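Local atomic coordinates of G-protein alpha subunit Galpha7 (Naegleria fowleri, PDB entry 6NE6), a protein that probably binds and hydrolyses GTP as the alpha subunit of a heterotrimeric G protein, relaying signals from membrane receptors. Residues A[99-102]-A[103-106]; A[135-138]-A[139-142]. All coordinates share one frame; numbering follows the deposited sequence.

Contact 1: A[99-102]-A[103-106]; sequences DSNL and AQDI
The Gln104 side chain runs back along the helix, extended beyond CG, and sets the nitrogen end of its amide against Ser100. NE2 lies 3.2 Å from Ser100 O, but an N-H angle of 146° marks the bond as weak; its approach to Ser100 OG is doubtful, resting on one of two modelled serine positions. CG sits anti to the carbonyl carbon of Gln104 (chi1 -65°), which carries the chain past Ser100 O, 3.2 Å from CG. The same oxygen takes the main-chain bond from Gln104 N at 3.0 Å. The other flat group, the Asp105 carboxylate, has OD2 3.4 Å from Asn101 O; these are two acceptors, and the carboxylate is satisfied instead by salt bridges to Lys82 and Arg79. This is the first turn of helix 100-109, with Asp99 as N-cap: its OD1 accepts from Leu102 N at 2.9 Å, met nearly head-on, while Asp99 O begins the i to i+4 bonding at Ala103 N. Packed against helices 74-89 and 39-66, the turn probably belongs to the all-helical domain that G-alpha subunits carry inserted in their Ras-like fold. On the buried side Leu102 CG meets Ile106 CD1 at 3.9 Å, the two side chains crossing at a slant, and Ile83 touches both Leu102 and Ile106.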
# COMPACT_ATOMS: atom_id res chain seq x y z
N ASP A 99 -11.12 -1.91 23.76
CA ASP A 99 -12.27 -1.29 24.39
C ASP A 99 -12.01 0.21 24.49
O ASP A 99 -10.99 0.71 24.02
CB ASP A 99 -12.61 -1.93 25.75
CG ASP A 99 -11.47 -1.84 26.77
OD1 ASP A 99 -10.49 -1.09 26.58
OD2 ASP A 99 -11.58 -2.54 27.80
N SER A 100 -12.97 0.92 25.10
CA SER A 100 -12.84 2.37 25.21
C SER A 100 -11.62 2.76 26.03
O SER A 100 -10.96 3.76 25.73
CB SER A 100 -14.12 2.95 25.82
OG SER A 100 -14.06 4.37 25.86
N ASN A 101 -11.30 1.98 27.07
CA ASN A 101 -10.11 2.25 27.87
C ASN A 101 -8.85 2.22 27.02
O ASN A 101 -7.97 3.08 27.15
CB ASN A 101 -9.99 1.22 29.00
CG ASN A 101 -11.06 1.39 30.05
OD1 ASN A 101 -11.40 2.50 30.43
ND2 ASN A 101 -11.59 0.27 30.53
N LEU A 102 -8.72 1.20 26.17
CA LEU A 102 -7.53 1.08 25.34
C LEU A 102 -7.45 2.21 24.32
O LEU A 102 -6.37 2.76 24.09
CB LEU A 102 -7.53 -0.28 24.63
CG LEU A 102 -6.31 -0.55 23.74
CD1 LEU A 102 -5.07 -0.51 24.58
CD2 LEU A 102 -6.44 -1.91 23.07
N ALA A 103 -8.58 2.54 23.69
CA ALA A 103 -8.60 3.65 22.75
C ALA A 103 -8.12 4.93 23.43
O ALA A 103 -7.31 5.68 22.86
CB ALA A 103 -10.01 3.84 22.19
N GLN A 104 -8.60 5.18 24.65
CA GLN A 104 -8.18 6.37 25.37
C GLN A 104 -6.69 6.31 25.70
O GLN A 104 -5.99 7.32 25.61
CB GLN A 104 -9.02 6.55 26.63
CG GLN A 104 -10.52 6.82 26.37
CD GLN A 104 -11.34 6.87 27.64
OE1 GLN A 104 -11.26 7.85 28.40
NE2 GLN A 104 -12.13 5.83 27.89
N ASP A 105 -6.19 5.12 26.05
CA ASP A 105 -4.76 4.98 26.35
C ASP A 105 -3.90 5.24 25.12
O ASP A 105 -2.87 5.91 25.21
CB ASP A 105 -4.46 3.58 26.91
CG ASP A 105 -4.93 3.40 28.35
OD1 ASP A 105 -5.08 4.40 29.10
OD2 ASP A 105 -5.13 2.23 28.74
N ILE A 106 -4.30 4.72 23.96
CA ILE A 106 -3.50 4.94 22.76
C ILE A 106 -3.53 6.42 22.38
O ILE A 106 -2.50 6.99 22.00
CB ILE A 106 -3.99 4.03 21.62
CG1 ILE A 106 -3.71 2.57 21.97
CG2 ILE A 106 -3.32 4.43 20.30
CD1 ILE A 106 -4.39 1.55 21.05

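Contact 2: A[135-138]-A[139-142]. With EDO (1,2-ethanediol), chain G.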
# COMPACT_ATOMS: atom_id res chain seq x y z
N PHE A 135 -4.45 7.22 14.24
CA PHE A 135 -4.25 7.85 15.54
C PHE A 135 -4.99 9.19 15.61
O PHE A 135 -5.60 9.52 16.64
CB PHE A 135 -2.77 8.10 15.81
CG PHE A 135 -1.94 6.86 16.07
CD1 PHE A 135 -2.44 5.78 16.78
CD2 PHE A 135 -0.61 6.82 15.65
CE1 PHE A 135 -1.63 4.66 17.04
CE2 PHE A 135 0.19 5.72 15.90
CZ PHE A 135 -0.30 4.65 16.60
N ASP A 136 -4.93 9.97 14.53
CA ASP A 136 -5.56 11.29 14.56
C ASP A 136 -7.08 11.21 14.53
O ASP A 136 -7.74 12.21 14.83
CB ASP A 136 -5.10 12.14 13.37
CG ASP A 136 -3.70 12.69 13.55
OD1 ASP A 136 -3.22 12.78 14.71
OD2 ASP A 136 -3.09 13.06 12.53
N ASN A 137 -7.65 10.07 14.13
CA ASN A 137 -9.10 9.90 14.09
C ASN A 137 -9.62 9.02 15.23
O ASN A 137 -10.71 8.46 15.12
CB ASN A 137 -9.53 9.33 12.74
CG ASN A 137 -9.45 10.36 11.64
OD1 ASN A 137 -10.30 11.24 11.53
ND2 ASN A 137 -8.39 10.29 10.84
N LEU A 138 -8.87 8.93 16.33
CA LEU A 138 -9.31 8.04 17.40
C LEU A 138 -10.57 8.53 18.12
O LEU A 138 -11.24 7.71 18.75
CB LEU A 138 -8.17 7.83 18.40
CG LEU A 138 -7.17 6.73 18.05
CD1 LEU A 138 -5.99 6.77 19.02
CD2 LEU A 138 -7.84 5.35 18.08
N ASP A 139 -10.91 9.82 18.03
CA ASP A 139 -12.17 10.27 18.62
C ASP A 139 -13.35 9.53 18.01
O ASP A 139 -14.28 9.13 18.72
CB ASP A 139 -12.34 11.78 18.45
CG ASP A 139 -11.45 12.57 19.37
OD1 ASP A 139 -11.13 12.07 20.47
OD2 ASP A 139 -11.06 13.70 19.00
N ARG A 140 -13.32 9.32 16.69
CA ARG A 140 -14.36 8.57 16.00
C ARG A 140 -14.14 7.06 16.12
O ARG A 140 -15.09 6.31 16.37
CB ARG A 140 -14.40 8.99 14.52
CG ARG A 140 -15.36 8.21 13.62
CD ARG A 140 -15.33 8.73 12.16
NE ARG A 140 -13.97 8.79 11.61
CZ ARG A 140 -13.36 7.74 11.06
NH1 ARG A 140 -13.99 6.58 10.97
NH2 ARG A 140 -12.11 7.85 10.60
N ILE A 141 -12.89 6.61 15.92
CA ILE A 141 -12.62 5.17 15.83
C ILE A 141 -12.72 4.51 17.20
O ILE A 141 -13.04 3.32 17.29
CB ILE A 141 -11.23 4.96 15.20
CG1 ILE A 141 -11.22 5.46 13.75
CG2 ILE A 141 -10.78 3.49 15.29
CD1 ILE A 141 -9.82 5.42 13.12
N GLY A 142 -12.44 5.24 18.28
CA GLY A 142 -12.50 4.70 19.63
C GLY A 142 -13.88 4.63 20.24
O GLY A 142 -14.04 4.11 21.35
C1 EDO G . -10.02 9.41 22.66
O1 EDO G . -9.79 9.57 24.07
C2 EDO G . -9.93 7.93 22.27
O2 EDO G . -11.14 7.49 21.63
O HOH W 1 -9.32 12.18 17.14
O HOH W 2 -12.83 11.29 12.29
O HOH W 3 -11.84 10.39 8.93
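Asn137 and Ile141 make the tight part of this contact. Asn137 O receives Ile141 N at 3.0 Å, with an N-H angle of 165° and the donor in the carbonyl plane, and takes a second, weak bond from Arg140 N. Ile141 CG1 presses against that oxygen at 3.3 Å, because chi1 of -64° sets CG1 beside its own backbone N and directs the branch back along the helix. One residue on, Gly142 N donates to Leu138 O at 2.8 Å; this oxygen also accepts from O2 of a 1,2-ethanediol, probably a crystallisation additive. Ile141 CG1 joins this dry side to the wet one, lying over one face of the Arg140 guanidinium, 3.8 Å above the plane and towards its rim.

The other side is looser and wet. Asn137 and Arg140 run side by side, their amide and guanidinium planes 55° apart, and NH2 of Arg140 comes no nearer to Asn137 CB than 3.7 Å. One water donates to Asn137 OD1 at 2.6 Å and accepts from Arg140 NE; it and OD1 lie at the guanidinium edge, in its plane. A second makes weak bonds to OD1 and NH2. Asp152 holds NH1 in a salt bridge, and Tyr133 O takes Asn137 ND2.

A further water links Asp136 O to Asp139 N. Asn137 departs from helical backbone angles, breaking helix 131-136 from helix 138-141, with Phe135 packed on helix 39-66 and Leu138 on helix 100-109, within what is probably the helical domain of the G-alpha fold.

Contacts 1 and 2 lie about 10 Å apart, centre to centre, and meet through apolar atoms. Ile106 CG2 packs at 3.7 Å from Phe135 CE1 and also touches Leu138, while Ala103 CB meets Gly142 CA at the same distance. Both are partly buried: Leu102, Ala103 and Ile106 in one, and Leu138 and Ile141 in the other, are buried beside exposed Asn101, Gln104 and Asp139. Helix 39-66 lies against both regions, touched by Ile106 and by Phe135 of segment 135-138. Their chemistry differs with position: direct side-chain-to-main-chain capping at the helix start in contact 1, water-mediated polar links at the helix break in contact 2.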